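PDB 5K3J: acyl-coenzyme A oxidase acox-1.2, which catalyses the first, FAD-dependent desaturation step of peroxisomal beta-oxidation on the CoA thioesters of ascaroside pheromones with a five-carbon omega side chain. Local coordinates for residues A[26-31]-A[605-610]; A[329-334]-A[596-601]. All coordinates share one frame; numbering follows the deposited sequence.

Both contacts are largely buried and bring the C-terminal part of the chain against earlier parts. Their C-terminal segments adjoin in sequence: 596-601 runs out of helix 581-597, while segment 605-610 carries the chain on from helix 601-606. The contact centres lie 19 Å apart, on the same side of the chain's centre, and interaction 1 is the nearer to that centre. Interaction 1 sets helix 25-32 against the turn at 606-609, mostly by van der Waals touches and one weak hydrogen bond. Interaction 2 joins a loop to a helix end by a salt bridge. It also borders the FAD site, whereas interaction 1 is away from the annotated sites.

Interaction 1: A[26-31]-A[605-610]; sequences DKMAAV and VDSFQI
The flat groups here are the Gln-609 amide, the Asp-26 carboxylate and the Phe-608 ring. The amide and carboxylate planes stand 88° apart, and the two side chains cross at about a right angle. Gln-609 NE2 lies 2.9 Å from Asp-26 OD1, but the N-H points poorly at the oxygen (123°), so the hydrogen bond is weak. At the other end of the amide, Gln-609 OE1 sits 3.3 Å from Ala-29 CB and takes its hydrogen bond from Arg-43. The Phe-608 ring has Val-605 O in plane at its edge, and it meets Tyr-350 of helix 343-363.

Ala-29 fills the middle of the contact. Ala-29 CB also lies 3.3 Å from Ser-607 O. Beside it, Met-28 has CG anti to the backbone N (chi1 178°), which lays CG 3.5 Å from Ser-607 CB. The chain then bends, and its end leads away from Ser-607. Ser-607 OG has CB and CG of Met-28 alongside, but its hydrogen bond goes back to Ser-603 O, one turn earlier. Gln-609 reaches across with its chain extended beyond CG. An alanine here would remove the amide and would probably lose both the weak bond to Asp-26 and the acceptor for Arg-43.

Asp-606 to Gln-609 form a type I beta turn, and Gln-609 has positive phi. The contact thus sets the turn at 606-609, following on from helix 601-606, against the side of helix 25-32, joining N-terminal and C-terminal regions of the acyl-CoA oxidase chain.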
ATOM      1  N   ASP A  26      -2.456  -5.002 -32.116  1.00 36.07           N
ATOM      2  CA  ASP A  26      -3.125  -3.817 -32.629  1.00 35.61           C
ATOM      3  C   ASP A  26      -4.627  -4.046 -32.569  1.00 38.31           C
ATOM      4  O   ASP A  26      -5.411  -3.100 -32.478  1.00 35.43           O
ATOM      5  CB  ASP A  26      -2.678  -3.503 -34.054  1.00 37.63           C
ATOM      6  CG  ASP A  26      -1.544  -2.495 -34.099  1.00 43.24           C
ATOM      7  OD1 ASP A  26      -0.782  -2.406 -33.111  1.00 46.40           O
ATOM      8  OD2 ASP A  26      -1.415  -1.790 -35.122  1.00 44.42           O
ATOM      9  N   LYS A  27      -5.016  -5.318 -32.606  1.00 68.55           N
ATOM     10  CA  LYS A  27      -6.418  -5.698 -32.494  1.00 70.23           C
ATOM     11  C   LYS A  27      -6.868  -5.672 -31.043  1.00 66.84           C
ATOM     12  O   LYS A  27      -7.974  -5.225 -30.737  1.00 66.61           O
ATOM     13  CB  LYS A  27      -6.654  -7.086 -33.088  1.00 72.57           C
ATOM     14  CG  LYS A  27      -7.161  -7.066 -34.519  1.00 76.67           C
ATOM     15  CD  LYS A  27      -6.100  -6.552 -35.481  1.00 78.51           C
ATOM     16  CE  LYS A  27      -6.623  -6.524 -36.907  1.00 80.90           C
ATOM     17  NZ  LYS A  27      -7.085  -7.871 -37.341  1.00 79.77           N
ATOM     18  N   MET A  28      -6.011  -6.158 -30.150  1.00 57.30           N
ATOM     19  CA  MET A  28      -6.325  -6.153 -28.728  1.00 54.68           C
ATOM     20  C   MET A  28      -6.420  -4.727 -28.198  1.00 54.09           C
ATOM     21  O   MET A  28      -7.289  -4.414 -27.385  1.00 49.43           O
ATOM     22  CB  MET A  28      -5.281  -6.934 -27.934  1.00 54.64           C
ATOM     23  CG  MET A  28      -5.542  -6.925 -26.437  1.00 56.75           C
ATOM     24  SD  MET A  28      -6.967  -7.910 -25.948  1.00 58.29           S
ATOM     25  CE  MET A  28      -6.241  -9.543 -25.931  1.00 59.00           C
ATOM     26  N   ALA A  29      -5.522  -3.867 -28.670  1.00 40.70           N
ATOM     27  CA  ALA A  29      -5.519  -2.463 -28.275  1.00 43.87           C
ATOM     28  C   ALA A  29      -6.858  -1.820 -28.610  1.00 46.93           C
ATOM     29  O   ALA A  29      -7.416  -1.073 -27.803  1.00 50.71           O
ATOM     30  CB  ALA A  29      -4.389  -1.718 -28.953  1.00 43.28           C
ATOM     31  N   ALA A  30      -7.364  -2.120 -29.805  1.00 52.06           N
ATOM     32  CA  ALA A  30      -8.639  -1.591 -30.274  1.00 55.19           C
ATOM     33  C   ALA A  30      -9.779  -1.976 -29.342  1.00 55.45           C
ATOM     34  O   ALA A  30     -10.689  -1.186 -29.085  1.00 55.73           O
ATOM     35  CB  ALA A  30      -8.919  -2.085 -31.685  1.00 56.36           C
ATOM     36  N   VAL A  31      -9.716  -3.200 -28.836  1.00 64.42           N
ATOM     37  CA  VAL A  31     -10.710  -3.695 -27.897  1.00 68.07           C
ATOM     38  C   VAL A  31     -10.600  -2.962 -26.565  1.00 74.17           C
ATOM     39  O   VAL A  31     -11.593  -2.463 -26.033  1.00 77.98           O
ATOM     40  CB  VAL A  31     -10.549  -5.206 -27.658  1.00 67.00           C
ATOM     41  CG1 VAL A  31     -11.519  -5.692 -26.593  1.00 67.79           C
ATOM     42  CG2 VAL A  31     -10.742  -5.968 -28.959  1.00 72.40           C
ATOM     43  N   VAL A 605       0.045  -7.399 -22.174  1.00 51.65           N
ATOM     44  CA  VAL A 605       0.329  -6.104 -21.563  1.00 51.06           C
ATOM     45  C   VAL A 605       0.903  -5.122 -22.584  1.00 50.53           C
ATOM     46  O   VAL A 605       0.663  -3.917 -22.491  1.00 50.30           O
ATOM     47  CB  VAL A 605       1.296  -6.241 -20.365  1.00 46.68           C
ATOM     48  CG1 VAL A 605       0.642  -7.042 -19.244  1.00 46.93           C
ATOM     49  CG2 VAL A 605       2.603  -6.884 -20.793  1.00 46.36           C
ATOM     50  N   ASP A 606       1.642  -5.642 -23.563  1.00 55.00           N
ATOM     51  CA  ASP A 606       2.155  -4.831 -24.666  1.00 59.21           C
ATOM     52  C   ASP A 606       0.996  -4.223 -25.440  1.00 58.63           C
ATOM     53  O   ASP A 606       1.139  -3.192 -26.099  1.00 58.58           O
ATOM     54  CB  ASP A 606       3.029  -5.667 -25.606  1.00 66.66           C
ATOM     55  CG  ASP A 606       4.424  -5.892 -25.061  1.00 72.29           C
ATOM     56  OD1 ASP A 606       4.922  -5.014 -24.324  1.00 71.09           O
ATOM     57  OD2 ASP A 606       5.021  -6.948 -25.365  1.00 75.10           O
ATOM     58  N   SER A 607      -0.155  -4.876 -25.341  1.00 38.91           N
ATOM     59  CA  SER A 607      -1.361  -4.453 -26.033  1.00 37.86           C
ATOM     60  C   SER A 607      -1.902  -3.125 -25.517  1.00 42.42           C
ATOM     61  O   SER A 607      -2.533  -2.379 -26.265  1.00 41.71           O
ATOM     62  CB  SER A 607      -2.432  -5.529 -25.902  1.00 38.78           C
ATOM     63  OG  SER A 607      -1.976  -6.758 -26.433  1.00 41.33           O
ATOM     64  N   PHE A 608      -1.656  -2.826 -24.243  1.00 42.88           N
ATOM     65  CA  PHE A 608      -2.123  -1.569 -23.662  1.00 38.40           C
ATOM     66  C   PHE A 608      -1.416  -0.384 -24.324  1.00 40.37           C
ATOM     67  O   PHE A 608      -1.822   0.767 -24.151  1.00 36.67           O
ATOM     68  CB  PHE A 608      -1.903  -1.554 -22.145  1.00 35.89           C
ATOM     69  CG  PHE A 608      -2.763  -2.541 -21.393  1.00 34.96           C
ATOM     70  CD1 PHE A 608      -4.083  -2.253 -21.102  1.00 32.74           C
ATOM     71  CD2 PHE A 608      -2.245  -3.752 -20.969  1.00 34.98           C
ATOM     72  CE1 PHE A 608      -4.873  -3.151 -20.415  1.00 28.57           C
ATOM     73  CE2 PHE A 608      -3.032  -4.657 -20.278  1.00 32.05           C
ATOM     74  CZ  PHE A 608      -4.351  -4.352 -20.003  1.00 28.57           C
ATOM     75  N   GLN A 609      -0.365  -0.699 -25.085  1.00 42.44           N
ATOM     76  CA  GLN A 609       0.410   0.260 -25.871  1.00 42.69           C
ATOM     77  C   GLN A 609       0.739   1.524 -25.085  1.00 36.76           C
ATOM     78  O   GLN A 609       0.573   2.641 -25.571  1.00 34.17           O
ATOM     79  CB  GLN A 609      -0.326   0.589 -27.176  1.00 47.15           C
ATOM     80  CG  GLN A 609       0.033  -0.396 -28.284  1.00 49.30           C
ATOM     81  CD  GLN A 609      -0.939  -0.392 -29.445  1.00 52.22           C
ATOM     82  OE1 GLN A 609      -1.904   0.369 -29.466  1.00 56.57           O
ATOM     83  NE2 GLN A 609      -0.685  -1.255 -30.424  1.00 54.17           N
ATOM     84  N   ILE A 610       1.212   1.318 -23.861  1.00 34.40           N
ATOM     85  CA  ILE A 610       1.716   2.396 -23.022  1.00 28.23           C
ATOM     86  C   ILE A 610       3.165   2.699 -23.381  1.00 25.63           C
ATOM     87  O   ILE A 610       4.040   1.850 -23.209  1.00 25.66           O
ATOM     88  CB  ILE A 610       1.623   2.033 -21.531  1.00 25.94           C
ATOM     89  CG1 ILE A 610       0.197   1.595 -21.176  1.00 22.54           C
ATOM     90  CG2 ILE A 610       2.072   3.201 -20.668  1.00 27.71           C
ATOM     91  CD1 ILE A 610       0.054   1.021 -19.773  1.00 20.99           C
TER

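Interaction 2: A[329-334]-A[596-601]; sequences EVKVLD and KIRPNA. With FAD (flavin-adenine dinucleotide), chain G.
A salt bridge between Asp-334 and Arg-598 carries the polar part of this contact. Arg-598 comes side-on and grips one oxygen, Asp-334 OD1, with two nitrogens. The bond from Arg-598 NE is the shorter, 2.8 Å to Asp-334 OD1, and the straighter, at 156°. It meets OD1 nearly along the C-O axis. The bond from Arg-598 NH2 to Asp-334 OD1 is 3.1 Å long and reaches it from above the carboxylate plane. OD1 lies in the guanidinium plane for both, while the carboxylate is tilted 33° from that plane. NH2 has a second salt bridge, to Glu-17. Lys-331 NZ stands 5.1 Å from Arg-598 NH2. That NZ is hydrogen-bonded to Glu-13 O and salt-bridged to Glu-16 and Glu-17, which probably eases the repulsion between these like charges.

Leu-333 packs by van der Waals contact. Its CG is anti to the backbone N (chi1 -177°), and Leu-333 CD2 lies over one guanidinium face, 3.4 Å above the plane and toward the rim, near Arg-598 NH1. Leu-333 CD2 also makes an apolar contact with Ala-601 CB, at 3.9 Å. Arg-598 bends at chi2, and its CD lies 3.8 Å from Leu-333 CG.

Ligand contact falls to Val-332. Val-332 CG1 lies 3.5 Å from the ribose oxygen O4B of FAD.

Segment 329-334 lies in the loop between helices 287-315 and 336-340, and Leu-333 O is hydrogen-bonded by Gln-339 of the latter. Segment 596-601 spans the junction of helices 581-597 and 601-606. Phe-343 of helix 343-363 touches Leu-333, Ile-597, Arg-598 and Ala-601, so it packs against both segments.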
ATOM      1  N   GLU A 329      19.770 -19.945 -15.071  1.00 50.14           N
ATOM      2  CA  GLU A 329      18.617 -19.707 -14.207  1.00 47.82           C
ATOM      3  C   GLU A 329      17.340 -19.523 -15.024  1.00 44.08           C
ATOM      4  O   GLU A 329      17.392 -19.113 -16.183  1.00 41.04           O
ATOM      5  CB  GLU A 329      18.855 -18.482 -13.321  1.00 47.85           C
ATOM      6  CG  GLU A 329      19.941 -18.674 -12.275  1.00 48.56           C
ATOM      7  CD  GLU A 329      20.310 -17.381 -11.575  1.00 48.42           C
ATOM      8  OE1 GLU A 329      20.848 -16.474 -12.244  1.00 50.80           O
ATOM      9  OE2 GLU A 329      20.062 -17.271 -10.356  1.00 43.12           O
ATOM     10  N   VAL A 330      16.198 -19.829 -14.416  1.00 40.36           N
ATOM     11  CA  VAL A 330      14.914 -19.690 -15.094  1.00 37.59           C
ATOM     12  C   VAL A 330      14.323 -18.292 -14.911  1.00 37.10           C
ATOM     13  O   VAL A 330      14.552 -17.637 -13.893  1.00 35.74           O
ATOM     14  CB  VAL A 330      13.896 -20.750 -14.585  1.00 35.90           C
ATOM     15  CG1 VAL A 330      13.475 -20.464 -13.145  1.00 36.53           C
ATOM     16  CG2 VAL A 330      12.677 -20.816 -15.491  1.00 38.53           C
ATOM     17  N   LYS A 331      13.576 -17.835 -15.912  1.00 42.05           N
ATOM     18  CA  LYS A 331      12.793 -16.612 -15.787  1.00 46.00           C
ATOM     19  C   LYS A 331      11.781 -16.762 -14.649  1.00 50.49           C
ATOM     20  O   LYS A 331      11.102 -17.785 -14.546  1.00 47.62           O
ATOM     21  CB  LYS A 331      12.075 -16.292 -17.099  1.00 41.43           C
ATOM     22  CG  LYS A 331      13.001 -16.042 -18.290  1.00 42.44           C
ATOM     23  CD  LYS A 331      12.199 -15.705 -19.541  1.00 40.15           C
ATOM     24  CE  LYS A 331      13.092 -15.436 -20.739  1.00 40.63           C
ATOM     25  NZ  LYS A 331      12.292 -14.992 -21.912  1.00 42.64           N
ATOM     26  N   VAL A 332      11.681 -15.745 -13.796  1.00 61.00           N
ATOM     27  CA  VAL A 332      10.834 -15.824 -12.608  1.00 63.13           C
ATOM     28  C   VAL A 332       9.355 -15.872 -12.966  1.00 58.22           C
ATOM     29  O   VAL A 332       8.529 -16.287 -12.157  1.00 58.45           O
ATOM     30  CB  VAL A 332      11.082 -14.638 -11.655  1.00 69.57           C
ATOM     31  CG1 VAL A 332      12.444 -14.768 -10.989  1.00 72.39           C
ATOM     32  CG2 VAL A 332      10.958 -13.321 -12.403  1.00 68.47           C
ATOM     33  N   LEU A 333       9.028 -15.461 -14.187  1.00 41.90           N
ATOM     34  CA  LEU A 333       7.654 -15.520 -14.663  1.00 42.87           C
ATOM     35  C   LEU A 333       7.194 -16.968 -14.836  1.00 44.63           C
ATOM     36  O   LEU A 333       6.001 -17.241 -14.917  1.00 40.46           O
ATOM     37  CB  LEU A 333       7.509 -14.750 -15.981  1.00 40.89           C
ATOM     38  CG  LEU A 333       6.111 -14.633 -16.602  1.00 40.27           C
ATOM     39  CD1 LEU A 333       5.115 -14.056 -15.603  1.00 38.04           C
ATOM     40  CD2 LEU A 333       6.157 -13.799 -17.876  1.00 38.82           C
ATOM     41  N   ASP A 334       8.141 -17.899 -14.881  1.00 71.52           N
ATOM     42  CA  ASP A 334       7.804 -19.307 -15.066  1.00 76.14           C
ATOM     43  C   ASP A 334       7.261 -19.935 -13.786  1.00 74.93           C
ATOM     44  O   ASP A 334       6.492 -20.898 -13.834  1.00 76.70           O
ATOM     45  CB  ASP A 334       9.022 -20.091 -15.558  1.00 74.92           C
ATOM     46  CG  ASP A 334       9.291 -19.879 -17.035  1.00 75.21           C
ATOM     47  OD1 ASP A 334       8.389 -19.365 -17.730  1.00 73.56           O
ATOM     48  OD2 ASP A 334      10.392 -20.233 -17.506  1.00 74.64           O
ATOM     49  N   LYS A 596      -1.774 -21.535 -19.099  1.00 66.85           N
ATOM     50  CA  LYS A 596      -2.267 -21.295 -20.450  1.00 72.23           C
ATOM     51  C   LYS A 596      -2.028 -19.849 -20.884  1.00 71.86           C
ATOM     52  O   LYS A 596      -1.745 -19.586 -22.053  1.00 67.02           O
ATOM     53  CB  LYS A 596      -3.754 -21.634 -20.547  1.00 77.53           C
ATOM     54  CG  LYS A 596      -4.126 -22.394 -21.811  1.00 77.21           C
ATOM     55  CD  LYS A 596      -5.633 -22.471 -21.979  1.00 77.73           C
ATOM     56  CE  LYS A 596      -6.028 -23.545 -22.980  1.00 75.64           C
ATOM     57  NZ  LYS A 596      -7.496 -23.541 -23.236  1.00 72.06           N
ATOM     58  N   ILE A 597      -2.142 -18.919 -19.939  1.00 56.80           N
ATOM     59  CA  ILE A 597      -1.928 -17.494 -20.202  1.00 52.23           C
ATOM     60  C   ILE A 597      -0.450 -17.173 -20.416  1.00 52.88           C
ATOM     61  O   ILE A 597      -0.097 -16.401 -21.311  1.00 52.24           O
ATOM     62  CB  ILE A 597      -2.465 -16.621 -19.041  1.00 57.17           C
ATOM     63  CG1 ILE A 597      -3.985 -16.500 -19.119  1.00 54.99           C
ATOM     64  CG2 ILE A 597      -1.841 -15.232 -19.057  1.00 55.32           C
ATOM     65  CD1 ILE A 597      -4.475 -15.859 -20.383  1.00 56.75           C
ATOM     66  N   ARG A 598       0.394 -17.795 -19.592  1.00 37.09           N
ATOM     67  CA  ARG A 598       1.837 -17.530 -19.513  1.00 38.46           C
ATOM     68  C   ARG A 598       2.562 -17.118 -20.812  1.00 43.25           C
ATOM     69  O   ARG A 598       3.304 -16.134 -20.803  1.00 52.74           O
ATOM     70  CB  ARG A 598       2.536 -18.759 -18.913  1.00 41.67           C
ATOM     71  CG  ARG A 598       4.040 -18.820 -19.160  1.00 41.36           C
ATOM     72  CD  ARG A 598       4.797 -17.775 -18.354  1.00 41.28           C
ATOM     73  NE  ARG A 598       6.227 -17.784 -18.651  1.00 37.20           N
ATOM     74  CZ  ARG A 598       6.803 -17.023 -19.578  1.00 36.40           C
ATOM     75  NH1 ARG A 598       6.072 -16.184 -20.302  1.00 36.69           N
ATOM     76  NH2 ARG A 598       8.112 -17.099 -19.782  1.00 35.49           N
ATOM     77  N   PRO A 599       2.370 -17.856 -21.926  1.00 46.72           N
ATOM     78  CA  PRO A 599       3.128 -17.436 -23.113  1.00 40.75           C
ATOM     79  C   PRO A 599       2.636 -16.120 -23.721  1.00 44.28           C
ATOM     80  O   PRO A 599       3.401 -15.454 -24.419  1.00 40.80           O
ATOM     81  CB  PRO A 599       2.922 -18.598 -24.087  1.00 41.38           C
ATOM     82  CG  PRO A 599       1.639 -19.216 -23.670  1.00 40.97           C
ATOM     83  CD  PRO A 599       1.588 -19.081 -22.181  1.00 44.48           C
ATOM     84  N   ASN A 600       1.386 -15.749 -23.455  1.00 63.05           N
ATOM     85  CA  ASN A 600       0.829 -14.494 -23.954  1.00 64.68           C
ATOM     86  C   ASN A 600       1.039 -13.322 -22.999  1.00 65.37           C
ATOM     87  O   ASN A 600       0.643 -12.195 -23.296  1.00 61.96           O
ATOM     88  CB  ASN A 600      -0.666 -14.650 -24.228  1.00 67.32           C
ATOM     89  CG  ASN A 600      -0.954 -15.216 -25.601  1.00 66.77           C
ATOM     90  OD1 ASN A 600      -0.280 -14.886 -26.577  1.00 60.63           O
ATOM     91  ND2 ASN A 600      -1.967 -16.072 -25.687  1.00 66.42           N
ATOM     92  N   ALA A 601       1.664 -13.599 -21.856  1.00 47.65           N
ATOM     93  CA  ALA A 601       1.818 -12.629 -20.768  1.00 46.65           C
ATOM     94  C   ALA A 601       2.352 -11.270 -21.226  1.00 44.05           C
ATOM     95  O   ALA A 601       1.762 -10.228 -20.931  1.00 50.98           O
ATOM     96  CB  ALA A 601       2.729 -13.201 -19.684  1.00 47.58           C
TER
HETATM   97  PA  FAD G 702      13.856 -12.084  -6.531  1.00 45.98           P
HETATM   98  O1A FAD G 702      14.662 -13.242  -5.939  1.00 49.81           O
HETATM   99  O2A FAD G 702      14.438 -11.681  -7.854  1.00 42.76           O
HETATM  100  O5B FAD G 702      12.322 -12.547  -6.739  1.00 39.49           O
HETATM  101  C5B FAD G 702      11.442 -11.686  -7.481  1.00 37.93           C
HETATM  102  C4B FAD G 702      10.163 -12.497  -7.847  1.00 39.03           C
HETATM  103  O4B FAD G 702      10.505 -13.673  -8.294  1.00 42.60           O
HETATM  104  C3B FAD G 702       9.322 -12.750  -6.590  1.00 37.92           C
HETATM  105  O3B FAD G 702       8.019 -12.672  -6.888  1.00 37.49           O
HETATM  106  C2B FAD G 702       9.684 -14.204  -6.171  1.00 36.54           C
HETATM  107  O2B FAD G 702       8.512 -14.852  -5.498  1.00 34.10           O
HETATM  108  C1B FAD G 702       9.929 -14.788  -7.287  1.00 38.88           C
HETATM  109  N9A FAD G 702      10.898 -15.825  -7.114  1.00 41.62           N
HETATM  110  C8A FAD G 702      12.235 -15.701  -7.204  1.00 40.17           C
HETATM  111  N7A FAD G 702      12.781 -16.922  -6.977  1.00 41.53           N
HETATM  112  C5A FAD G 702      11.765 -17.804  -6.746  1.00 46.80           C
HETATM  113  C6A FAD G 702      11.763 -19.165  -6.464  1.00 53.98           C
HETATM  114  N6A FAD G 702      12.770 -20.159  -6.305  1.00 52.64           N
HETATM  115  N1A FAD G 702      10.608 -19.804  -6.276  1.00 54.40           N
HETATM  116  C2A FAD G 702       9.429 -19.125  -6.362  1.00 51.33           C
HETATM  117  N3A FAD G 702       9.430 -17.793  -6.638  1.00 47.22           N
HETATM  118  C4A FAD G 702      10.608 -17.137  -6.830  1.00 43.01           C
HETATM  119  N1  FAD G 702      20.464  -6.849   0.602  1.00 34.93           N
HETATM  120  C2  FAD G 702      21.737  -6.866   1.316  1.00 34.30           C
HETATM  121  O2  FAD G 702      22.575  -7.698   1.038  1.00 33.41           O
HETATM  122  N3  FAD G 702      22.006  -5.882   2.367  1.00 34.27           N
HETATM  123  C4  FAD G 702      21.032  -4.913   2.693  1.00 34.24           C
HETATM  124  O4  FAD G 702      21.261  -4.075   3.588  1.00 31.77           O
HETATM  125  C4X FAD G 702      19.732  -4.892   1.967  1.00 33.18           C
HETATM  126  N5  FAD G 702      18.732  -3.903   2.296  1.00 34.95           N
HETATM  127  C5X FAD G 702      17.459  -3.885   1.581  1.00 33.45           C
HETATM  128  C6  FAD G 702      16.488  -2.921   1.904  1.00 29.40           C
HETATM  129  C7  FAD G 702      15.259  -2.903   1.217  1.00 27.05           C
HETATM  130  C7M FAD G 702      14.368  -1.770   1.738  1.00 25.92           C
HETATM  131  C8  FAD G 702      15.001  -3.842   0.213  1.00 27.75           C
HETATM  132  C8M FAD G 702      13.709  -3.902  -0.584  1.00 27.85           C
HETATM  133  C9  FAD G 702      15.970  -4.812  -0.116  1.00 28.92           C
HETATM  134  C9A FAD G 702      17.199  -4.835   0.567  1.00 32.24           C
HETATM  135  N10 FAD G 702      18.217  -5.849   0.230  1.00 31.82           N
HETATM  136  C10 FAD G 702      19.470  -5.865   0.929  1.00 31.76           C
HETATM  137  C1' FAD G 702      17.964  -6.845  -0.834  1.00 29.20           C
HETATM  138  C2' FAD G 702      16.994  -7.921  -0.355  1.00 29.25           C
HETATM  139  O2' FAD G 702      17.572  -8.636   0.680  1.00 30.81           O
HETATM  140  C3' FAD G 702      16.715  -8.844  -1.508  1.00 31.51           C
HETATM  141  O3' FAD G 702      16.202  -8.098  -2.583  1.00 31.12           O
HETATM  142  C4' FAD G 702      15.713  -9.892  -1.103  1.00 33.04           C
HETATM  143  O4' FAD G 702      16.267 -10.701  -0.091  1.00 37.86           O
HETATM  144  C5' FAD G 702      15.379 -10.740  -2.312  1.00 34.03           C
HETATM  145  O5' FAD G 702      14.985  -9.882  -3.373  1.00 35.37           O
HETATM  146  P   FAD G 702      15.254 -10.315  -4.889  1.00 36.80           P
HETATM  147  O1P FAD G 702      15.755  -9.101  -5.678  1.00 36.89           O
HETATM  148  O2P FAD G 702      16.278 -11.402  -4.944  1.00 40.36           O
HETATM  149  O3P FAD G 702      13.912 -10.847  -5.524  1.00 40.19           O